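Local coordinates for protein AAR187Cp (Eremothecium gossypii, PDB 3ZIL) that probably regulates sister-chromatid cohesion as the cohesin-associated factor Wpl1, of which this chain is the C-terminal, all-helical Wap1-domain part, at residues L152-L160 and T186-N194; F321-A331 and L349-V360. All coordinates share one frame; numbering follows the deposited sequence.

Contact 1: L152-L160 and T186-N194; sequences LYIWATYLL and TACSLLENN
L190 and W155 show how one leucine can join two helices by apolar contact. L190 CD2 stands over a face of the indole as a CH-pi contact, 3.5 Å from the centroid of the five-membered ring and 9° off its normal. The CA-CB bond of W155 already points toward helix 185-193, and with CG anti to the backbone N (chi1 -174°) the indole is carried to L190. The same methyl also rests on A156, with CD2 3.6 Å from A156 CA, and takes L160 CD1 at 3.7 Å from the loop beyond the helix. L190's other branch, CD1, meets L152 CD2 at 3.6 Å.

In this all-helical Wap1 domain, helices 147-158 and 185-193 meet here, the axes of their short segments 9.8 Å apart and at 51°, and the backbones come near enough at A156 for its methyl to serve as a contact surface. T186 adds to this apolar patch through its methyl, CG2 lying 3.6 Å from A156 CB, while L152 CD2 also touches A187.

N194 brings a polar group to the indole. Its ND2 donates to L190 O in its own segment (2.7 Å), and its OD1 accepts from V165 N, so both ends of this buried amide are held while ND2 sits obliquely 3.7 Å from W155 CZ2. W155 also touches L108 and I112 of helix 108-116 and A168 of helix 168-178.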
loop_
_atom_site.group_PDB
_atom_site.type_symbol
_atom_site.label_atom_id
_atom_site.label_comp_id
_atom_site.label_asym_id
_atom_site.label_seq_id
_atom_site.Cartn_x
_atom_site.Cartn_y
_atom_site.Cartn_z
ATOM N N LEU A 152 -4.807 6.829 8.995
ATOM C CA LEU A 152 -3.808 6.059 8.129
ATOM C C LEU A 152 -2.398 5.976 8.812
ATOM O O LEU A 152 -1.773 4.908 8.904
ATOM C CB LEU A 152 -3.630 6.762 6.766
ATOM C CG LEU A 152 -4.834 6.606 5.787
ATOM C CD1 LEU A 152 -4.685 7.616 4.660
ATOM C CD2 LEU A 152 -4.941 5.163 5.176
ATOM N N TYR A 153 -1.942 7.150 9.276
ATOM C CA TYR A 153 -0.653 7.254 9.966
ATOM C C TYR A 153 -0.578 6.389 11.233
ATOM O O TYR A 153 0.351 5.670 11.408
ATOM C CB TYR A 153 -0.340 8.711 10.332
ATOM C CG TYR A 153 1.018 8.872 10.958
ATOM C CD1 TYR A 153 2.180 8.896 10.152
ATOM C CD2 TYR A 153 1.153 8.961 12.338
ATOM C CE1 TYR A 153 3.425 9.052 10.707
ATOM C CE2 TYR A 153 2.393 9.079 12.899
ATOM C CZ TYR A 153 3.511 9.136 12.083
ATOM O OH TYR A 153 4.738 9.239 12.708
ATOM N N ILE A 154 -1.579 6.483 12.122
ATOM C CA ILE A 154 -1.573 5.688 13.294
ATOM C C ILE A 154 -1.516 4.211 12.933
ATOM O O ILE A 154 -0.759 3.437 13.557
ATOM C CB ILE A 154 -2.833 5.935 14.176
ATOM C CG1 ILE A 154 -2.878 7.383 14.622
ATOM C CG2 ILE A 154 -2.857 4.892 15.308
ATOM C CD1 ILE A 154 -1.638 7.692 15.517
ATOM N N TRP A 155 -2.393 3.814 12.002
ATOM C CA TRP A 155 -2.566 2.439 11.609
ATOM C C TRP A 155 -1.284 1.877 11.063
ATOM O O TRP A 155 -0.875 0.778 11.451
ATOM C CB TRP A 155 -3.648 2.406 10.505
ATOM C CG TRP A 155 -4.057 1.010 10.062
ATOM C CD1 TRP A 155 -3.482 -0.247 10.416
ATOM C CD2 TRP A 155 -5.115 0.692 9.102
ATOM N NE1 TRP A 155 -4.106 -1.281 9.753
ATOM C CE2 TRP A 155 -5.072 -0.775 8.904
ATOM C CE3 TRP A 155 -6.020 1.463 8.348
ATOM C CZ2 TRP A 155 -5.981 -1.407 8.103
ATOM C CZ3 TRP A 155 -6.911 0.817 7.510
ATOM C CH2 TRP A 155 -6.904 -0.601 7.407
ATOM N N ALA A 156 -0.584 2.632 10.213
ATOM C CA ALA A 156 0.606 2.076 9.576
ATOM C C ALA A 156 1.757 2.205 10.585
ATOM O O ALA A 156 2.716 1.449 10.506
ATOM C CB ALA A 156 0.984 2.842 8.387
ATOM N N THR A 157 1.651 3.096 11.552
ATOM C CA THR A 157 2.894 3.352 12.377
ATOM C C THR A 157 2.920 2.439 13.608
ATOM O O THR A 157 3.964 1.967 14.029
ATOM C CB THR A 157 3.028 4.832 12.813
ATOM O OG1 THR A 157 3.038 5.665 11.664
ATOM C CG2 THR A 157 4.334 5.122 13.695
ATOM N N TYR A 158 1.771 2.249 14.217
ATOM C CA TYR A 158 1.649 1.545 15.506
ATOM C C TYR A 158 0.896 0.240 15.334
ATOM O O TYR A 158 0.967 -0.602 16.174
ATOM C CB TYR A 158 0.876 2.455 16.505
ATOM C CG TYR A 158 1.627 3.738 16.768
ATOM C CD1 TYR A 158 2.839 3.729 17.441
ATOM C CD2 TYR A 158 1.136 4.986 16.264
ATOM C CE1 TYR A 158 3.580 4.946 17.627
ATOM C CE2 TYR A 158 1.876 6.154 16.400
ATOM C CZ TYR A 158 3.069 6.138 17.141
ATOM O OH TYR A 158 3.757 7.344 17.299
ATOM N N LEU A 159 0.155 0.064 14.243
ATOM C CA LEU A 159 -0.740 -1.089 14.237
ATOM C C LEU A 159 -0.530 -1.928 13.004
ATOM O O LEU A 159 -1.457 -2.598 12.554
ATOM C CB LEU A 159 -2.196 -0.648 14.354
ATOM C CG LEU A 159 -2.576 0.168 15.594
ATOM C CD1 LEU A 159 -3.992 0.731 15.453
ATOM C CD2 LEU A 159 -2.388 -0.697 16.854
ATOM N N LEU A 160 0.660 -1.869 12.410
ATOM C CA LEU A 160 0.916 -2.725 11.251
ATOM C C LEU A 160 0.965 -4.151 11.878
ATOM O O LEU A 160 1.282 -5.103 11.216
ATOM C CB LEU A 160 2.186 -2.303 10.503
ATOM C CG LEU A 160 2.313 -2.467 8.960
ATOM C CD1 LEU A 160 1.109 -1.938 8.203
ATOM C CD2 LEU A 160 3.566 -1.823 8.389
ATOM N N THR A 186 1.360 5.428 2.284
ATOM C CA THR A 186 0.785 4.834 3.437
ATOM C C THR A 186 -0.468 4.037 3.138
ATOM O O THR A 186 -0.544 2.894 3.594
ATOM C CB THR A 186 0.476 5.873 4.523
ATOM O OG1 THR A 186 1.700 6.596 4.837
ATOM C CG2 THR A 186 0.032 5.172 5.763
ATOM N N ALA A 187 -1.431 4.596 2.371
ATOM C CA ALA A 187 -2.624 3.812 2.006
ATOM C C ALA A 187 -2.221 2.524 1.301
ATOM O O ALA A 187 -2.671 1.408 1.659
ATOM C CB ALA A 187 -3.627 4.660 1.171
ATOM N N CYS A 188 -1.329 2.646 0.344
ATOM C CA CYS A 188 -0.916 1.469 -0.430
ATOM C C CYS A 188 -0.236 0.421 0.436
ATOM O O CYS A 188 -0.431 -0.792 0.240
ATOM C CB CYS A 188 0.054 1.873 -1.538
ATOM S SG CYS A 188 -0.779 2.734 -2.877
ATOM N N SER A 189 0.699 0.887 1.265
ATOM C CA SER A 189 1.347 -0.050 2.190
ATOM C C SER A 189 0.352 -0.783 3.101
ATOM O O SER A 189 0.424 -1.961 3.218
ATOM C CB SER A 189 2.422 0.670 3.030
ATOM O OG SER A 189 2.705 -0.191 4.123
ATOM N N LEU A 190 -0.607 -0.088 3.733
ATOM C CA LEU A 190 -1.607 -0.770 4.485
ATOM C C LEU A 190 -2.508 -1.767 3.661
ATOM O O LEU A 190 -2.870 -2.838 4.132
ATOM C CB LEU A 190 -2.532 0.324 5.071
ATOM C CG LEU A 190 -1.997 1.230 6.123
ATOM C CD1 LEU A 190 -2.955 2.393 6.300
ATOM C CD2 LEU A 190 -1.675 0.415 7.421
ATOM N N LEU A 191 -2.894 -1.368 2.455
ATOM C CA LEU A 191 -3.590 -2.230 1.524
ATOM C C LEU A 191 -2.744 -3.517 1.286
ATOM O O LEU A 191 -3.234 -4.630 1.469
ATOM C CB LEU A 191 -3.878 -1.484 0.215
ATOM C CG LEU A 191 -4.903 -2.147 -0.790
ATOM C CD1 LEU A 191 -5.275 -1.054 -1.840
ATOM C CD2 LEU A 191 -4.365 -3.451 -1.424
ATOM N N GLU A 192 -1.484 -3.345 0.927
ATOM C CA GLU A 192 -0.568 -4.434 0.629
ATOM C C GLU A 192 -0.401 -5.363 1.831
ATOM O O GLU A 192 -0.516 -6.555 1.728
ATOM C CB GLU A 192 0.778 -3.865 0.222
ATOM C CG GLU A 192 1.770 -4.796 -0.425
ATOM C CD GLU A 192 3.182 -4.241 -0.447
ATOM O OE1 GLU A 192 3.417 -3.073 -0.662
ATOM O OE2 GLU A 192 4.057 -5.022 -0.239
ATOM N N ASN A 193 -0.174 -4.768 2.981
ATOM C CA ASN A 193 -0.038 -5.556 4.191
ATOM C C ASN A 193 -1.300 -6.207 4.734
ATOM O O ASN A 193 -1.196 -6.957 5.668
ATOM C CB ASN A 193 0.745 -4.813 5.288
ATOM C CG ASN A 193 2.158 -4.512 4.834
ATOM O OD1 ASN A 193 2.647 -3.397 4.929
ATOM N ND2 ASN A 193 2.769 -5.473 4.234
ATOM N N ASN A 194 -2.469 -5.973 4.124
ATOM C CA ASN A 194 -3.668 -6.606 4.594
ATOM C C ASN A 194 -4.168 -7.663 3.579
ATOM O O ASN A 194 -5.285 -8.135 3.673
ATOM C CB ASN A 194 -4.731 -5.543 4.864
ATOM C CG ASN A 194 -4.621 -4.954 6.267
ATOM O OD1 ASN A 194 -5.274 -5.452 7.157
ATOM N ND2 ASN A 194 -3.750 -3.925 6.475
#

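Contact 2: F321-A331 and L349-V360; sequences FVLQLFLLVYA and LKSELEAFATDV
F356 enters helix 321-336 as a knob in the hole formed by F321, Q324, L325 and L328, an instance of knobs-into-holes packing between segments 321-331 and 349-360, whose axes cross at -123°. With CG anti to its backbone N (chi1 -175°), the ring reaches across the interface and lies under the aliphatic part of Q324. Q324 CB sits over the ring centre as a CH-pi contact, 3.4 Å from the F356 centroid, and the amide farther out runs nearly parallel to the ring. F321 comes to the rim instead: its CE1 is 3.6 Å from F356 CE1 and lies in the F356 plane, the two rings being inclined by 75°.

Farther along, branched aliphatic chains take over. L353 CD2 rests on the backbone of the facing helix, 3.7 Å from L328 CA, while its CD1 meets A331 CB at 3.8 Å. L349 divides its methyls likewise, CD1 against the L327 carbonyl and CB, CD2 beside A331 CB.

Polar contact across the interface is slight; Q324 NE2 and D359 OD2 approach to 3.7 Å at its margin. Helix 365-375 packs against L328, L353 and F356, helix 272-289 meets F321 and L325, and helix 304-313 lies against L327 and Y330.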
loop_
_atom_site.group_PDB
_atom_site.type_symbol
_atom_site.label_atom_id
_atom_site.label_comp_id
_atom_site.label_asym_id
_atom_site.label_seq_id
_atom_site.Cartn_x
_atom_site.Cartn_y
_atom_site.Cartn_z
ATOM N N PHE A 321 19.134 -7.630 -14.656
ATOM C CA PHE A 321 17.862 -8.207 -14.244
ATOM C C PHE A 321 16.698 -7.615 -15.080
ATOM O O PHE A 321 15.874 -8.342 -15.607
ATOM C CB PHE A 321 17.652 -7.919 -12.768
ATOM C CG PHE A 321 16.398 -8.525 -12.212
ATOM C CD1 PHE A 321 16.308 -9.899 -12.018
ATOM C CD2 PHE A 321 15.324 -7.731 -11.876
ATOM C CE1 PHE A 321 15.179 -10.465 -11.489
ATOM C CE2 PHE A 321 14.191 -8.295 -11.308
ATOM C CZ PHE A 321 14.122 -9.654 -11.123
ATOM N N VAL A 322 16.661 -6.300 -15.258
ATOM C CA VAL A 322 15.543 -5.739 -16.024
ATOM C C VAL A 322 15.418 -6.277 -17.450
ATOM O O VAL A 322 14.323 -6.580 -17.883
ATOM C CB VAL A 322 15.443 -4.194 -16.064
ATOM C CG1 VAL A 322 13.988 -3.830 -16.052
ATOM C CG2 VAL A 322 16.087 -3.537 -14.885
ATOM N N LEU A 323 16.546 -6.372 -18.178
ATOM C CA LEU A 323 16.500 -6.958 -19.489
ATOM C C LEU A 323 16.086 -8.422 -19.464
ATOM O O LEU A 323 15.341 -8.850 -20.329
ATOM C CB LEU A 323 17.835 -6.783 -20.236
ATOM C CG LEU A 323 17.786 -7.345 -21.659
ATOM C CD1 LEU A 323 16.552 -6.896 -22.436
ATOM C CD2 LEU A 323 19.058 -6.973 -22.409
ATOM N N GLN A 324 16.568 -9.187 -18.495
ATOM C CA GLN A 324 16.152 -10.591 -18.363
ATOM C C GLN A 324 14.674 -10.754 -18.145
ATOM O O GLN A 324 14.025 -11.626 -18.734
ATOM C CB GLN A 324 16.914 -11.221 -17.204
ATOM C CG GLN A 324 18.357 -11.484 -17.662
ATOM C CD GLN A 324 19.255 -11.775 -16.493
ATOM O OE1 GLN A 324 19.077 -11.195 -15.406
ATOM N NE2 GLN A 324 20.222 -12.676 -16.683
ATOM N N LEU A 325 14.142 -9.881 -17.293
ATOM C CA LEU A 325 12.734 -9.889 -16.990
ATOM C C LEU A 325 11.962 -9.489 -18.274
ATOM O O LEU A 325 10.935 -10.078 -18.629
ATOM C CB LEU A 325 12.557 -8.851 -15.834
ATOM C CG LEU A 325 11.197 -8.828 -15.124
ATOM C CD1 LEU A 325 10.661 -10.245 -14.846
ATOM C CD2 LEU A 325 11.282 -7.937 -13.867
ATOM N N PHE A 326 12.472 -8.501 -19.002
ATOM C CA PHE A 326 11.786 -8.093 -20.218
ATOM C C PHE A 326 11.668 -9.260 -21.185
ATOM O O PHE A 326 10.646 -9.428 -21.847
ATOM C CB PHE A 326 12.522 -6.913 -20.879
ATOM C CG PHE A 326 11.921 -6.487 -22.180
ATOM C CD1 PHE A 326 10.934 -5.552 -22.208
ATOM C CD2 PHE A 326 12.329 -7.063 -23.377
ATOM C CE1 PHE A 326 10.341 -5.171 -23.407
ATOM C CE2 PHE A 326 11.716 -6.730 -24.574
ATOM C CZ PHE A 326 10.737 -5.761 -24.596
ATOM N N LEU A 327 12.748 -10.041 -21.304
ATOM C CA LEU A 327 12.791 -11.134 -22.283
ATOM C C LEU A 327 11.827 -12.260 -21.884
ATOM O O LEU A 327 11.227 -12.908 -22.728
ATOM C CB LEU A 327 14.207 -11.704 -22.333
ATOM C CG LEU A 327 15.251 -10.785 -22.980
ATOM C CD1 LEU A 327 16.659 -11.411 -23.003
ATOM C CD2 LEU A 327 14.867 -10.368 -24.377
ATOM N N LEU A 328 11.757 -12.534 -20.579
ATOM C CA LEU A 328 10.819 -13.516 -20.075
ATOM C C LEU A 328 9.389 -13.071 -20.413
ATOM O O LEU A 328 8.577 -13.891 -20.874
ATOM C CB LEU A 328 11.013 -13.721 -18.554
ATOM C CG LEU A 328 9.990 -14.584 -17.820
ATOM C CD1 LEU A 328 9.841 -15.946 -18.449
ATOM C CD2 LEU A 328 10.366 -14.707 -16.340
ATOM N N VAL A 329 9.076 -11.802 -20.153
ATOM C CA VAL A 329 7.713 -11.352 -20.361
ATOM C C VAL A 329 7.442 -11.428 -21.888
ATOM O O VAL A 329 6.399 -11.939 -22.317
ATOM C CB VAL A 329 7.463 -9.930 -19.796
ATOM C CG1 VAL A 329 6.201 -9.316 -20.415
ATOM C CG2 VAL A 329 7.440 -9.932 -18.238
ATOM N N TYR A 330 8.413 -10.978 -22.682
ATOM C CA TYR A 330 8.361 -11.123 -24.144
ATOM C C TYR A 330 8.109 -12.588 -24.650
ATOM O O TYR A 330 7.273 -12.814 -25.504
ATOM C CB TYR A 330 9.624 -10.548 -24.796
ATOM C CG TYR A 330 9.538 -10.725 -26.296
ATOM C CD1 TYR A 330 8.528 -10.094 -27.045
ATOM C CD2 TYR A 330 10.426 -11.564 -26.961
ATOM C CE1 TYR A 330 8.427 -10.305 -28.410
ATOM C CE2 TYR A 330 10.334 -11.766 -28.323
ATOM C CZ TYR A 330 9.332 -11.139 -29.030
ATOM O OH TYR A 330 9.265 -11.355 -30.383
ATOM N N ALA A 331 8.821 -13.550 -24.115
ATOM C CA ALA A 331 8.663 -14.966 -24.504
ATOM C C ALA A 331 7.203 -15.383 -24.302
ATOM O O ALA A 331 6.638 -16.097 -25.152
ATOM C CB ALA A 331 9.581 -15.827 -23.668
ATOM N N LEU A 349 17.093 -16.392 -27.149
ATOM C CA LEU A 349 16.074 -16.193 -26.112
ATOM C C LEU A 349 16.152 -17.360 -25.106
ATOM O O LEU A 349 16.326 -17.133 -23.900
ATOM C CB LEU A 349 14.670 -16.058 -26.761
ATOM C CG LEU A 349 13.409 -15.845 -25.881
ATOM C CD1 LEU A 349 13.624 -14.673 -24.915
ATOM C CD2 LEU A 349 12.227 -15.579 -26.794
ATOM N N LYS A 350 16.113 -18.601 -25.632
ATOM C CA LYS A 350 16.141 -19.836 -24.842
ATOM C C LYS A 350 17.363 -19.783 -23.971
ATOM O O LYS A 350 17.310 -20.030 -22.775
ATOM C CB LYS A 350 16.165 -21.048 -25.777
ATOM C CG LYS A 350 16.501 -22.396 -25.144
ATOM C CD LYS A 350 16.216 -23.558 -26.111
ATOM C CE LYS A 350 16.973 -24.807 -25.725
ATOM N NZ LYS A 350 18.315 -24.366 -25.232
ATOM N N SER A 351 18.457 -19.353 -24.581
ATOM C CA SER A 351 19.755 -19.326 -23.927
ATOM C C SER A 351 19.902 -18.241 -22.843
ATOM O O SER A 351 20.494 -18.453 -21.821
ATOM C CB SER A 351 20.806 -19.204 -25.034
ATOM O OG SER A 351 22.038 -19.021 -24.460
ATOM N N GLU A 352 19.350 -17.074 -23.072
ATOM C CA GLU A 352 19.387 -16.006 -22.070
ATOM C C GLU A 352 18.399 -16.354 -20.922
ATOM O O GLU A 352 18.702 -16.148 -19.756
ATOM C CB GLU A 352 19.053 -14.666 -22.704
ATOM C CG GLU A 352 20.129 -14.102 -23.647
ATOM C CD GLU A 352 21.499 -13.843 -22.996
ATOM O OE1 GLU A 352 21.589 -13.551 -21.795
ATOM O OE2 GLU A 352 22.524 -13.904 -23.709
ATOM N N LEU A 353 17.300 -17.001 -21.263
ATOM C CA LEU A 353 16.320 -17.445 -20.277
ATOM C C LEU A 353 16.892 -18.508 -19.352
ATOM O O LEU A 353 16.674 -18.455 -18.124
ATOM C CB LEU A 353 15.003 -17.840 -20.960
ATOM C CG LEU A 353 14.133 -16.676 -21.472
ATOM C CD1 LEU A 353 12.789 -17.139 -22.080
ATOM C CD2 LEU A 353 13.901 -15.614 -20.404
ATOM N N GLU A 354 17.710 -19.435 -19.909
ATOM C CA GLU A 354 18.336 -20.484 -19.082
ATOM C C GLU A 354 19.356 -19.913 -18.098
ATOM O O GLU A 354 19.453 -20.356 -16.960
ATOM C CB GLU A 354 19.094 -21.534 -19.949
ATOM C CG GLU A 354 18.223 -22.551 -20.627
ATOM C CD GLU A 354 18.943 -23.306 -21.729
ATOM O OE1 GLU A 354 20.097 -22.945 -22.106
ATOM O OE2 GLU A 354 18.320 -24.233 -22.274
ATOM N N ALA A 355 20.157 -18.964 -18.551
ATOM C CA ALA A 355 21.050 -18.279 -17.656
ATOM C C ALA A 355 20.285 -17.505 -16.520
ATOM O O ALA A 355 20.731 -17.433 -15.388
ATOM C CB ALA A 355 21.900 -17.284 -18.462
ATOM N N PHE A 356 19.204 -16.838 -16.865
ATOM C CA PHE A 356 18.344 -16.107 -15.860
ATOM C C PHE A 356 17.781 -17.093 -14.842
ATOM O O PHE A 356 17.760 -16.801 -13.625
ATOM C CB PHE A 356 17.238 -15.397 -16.661
ATOM C CG PHE A 356 16.314 -14.480 -15.856
ATOM C CD1 PHE A 356 16.728 -13.844 -14.674
ATOM C CD2 PHE A 356 15.040 -14.186 -16.367
ATOM C CE1 PHE A 356 15.870 -12.973 -13.996
ATOM C CE2 PHE A 356 14.160 -13.324 -15.672
ATOM C CZ PHE A 356 14.590 -12.720 -14.507
ATOM N N ALA A 357 17.401 -18.292 -15.310
ATOM C CA ALA A 357 16.959 -19.364 -14.423
ATOM C C ALA A 357 17.994 -19.808 -13.391
ATOM O O ALA A 357 17.661 -20.047 -12.229
ATOM C CB ALA A 357 16.450 -20.575 -15.199
ATOM N N THR A 358 19.256 -19.856 -13.798
ATOM C CA THR A 358 20.292 -20.233 -12.895
ATOM C C THR A 358 20.515 -19.160 -11.867
ATOM O O THR A 358 20.775 -19.495 -10.711
ATOM C CB THR A 358 21.609 -20.456 -13.682
ATOM O OG1 THR A 358 21.371 -21.441 -14.700
ATOM C CG2 THR A 358 22.731 -20.859 -12.759
ATOM N N ASP A 359 20.425 -17.868 -12.260
ATOM C CA ASP A 359 20.528 -16.767 -11.261
ATOM C C ASP A 359 19.389 -16.837 -10.273
ATOM O O ASP A 359 19.647 -16.927 -9.046
ATOM C CB ASP A 359 20.584 -15.337 -11.820
ATOM C CG ASP A 359 21.707 -15.108 -12.762
ATOM O OD1 ASP A 359 22.706 -15.817 -12.633
ATOM O OD2 ASP A 359 21.591 -14.217 -13.655
ATOM N N VAL A 360 18.153 -16.815 -10.780
ATOM C CA VAL A 360 16.992 -16.670 -9.890
ATOM C C VAL A 360 16.659 -17.898 -9.062
ATOM O O VAL A 360 15.869 -17.809 -8.081
ATOM C CB VAL A 360 15.680 -16.231 -10.619
ATOM C CG1 VAL A 360 15.805 -14.833 -11.132
ATOM C CG2 VAL A 360 15.281 -17.207 -11.726
#

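Overall arrangement
From the N terminus the modelled chain runs through a series of helices before reaching contact 1, where 152-160 and 186-194 close a loop of 25 residues containing helix 168-178. That contact lies near the middle of the elongated molecule, its centre about 7 Å from the centre of the chain, and ties helix 147-158 to 185-193. The chain then passes through further helices to contact 2, where 321-331 and 349-360 close a shorter loop of 17 residues close to the C terminus and join helix 321-336 to helix 343-360. The two loops follow in series, neither nesting nor crossing. Their centres are about 34 Å apart and their nearest atoms about 15 Å, so the two do not touch.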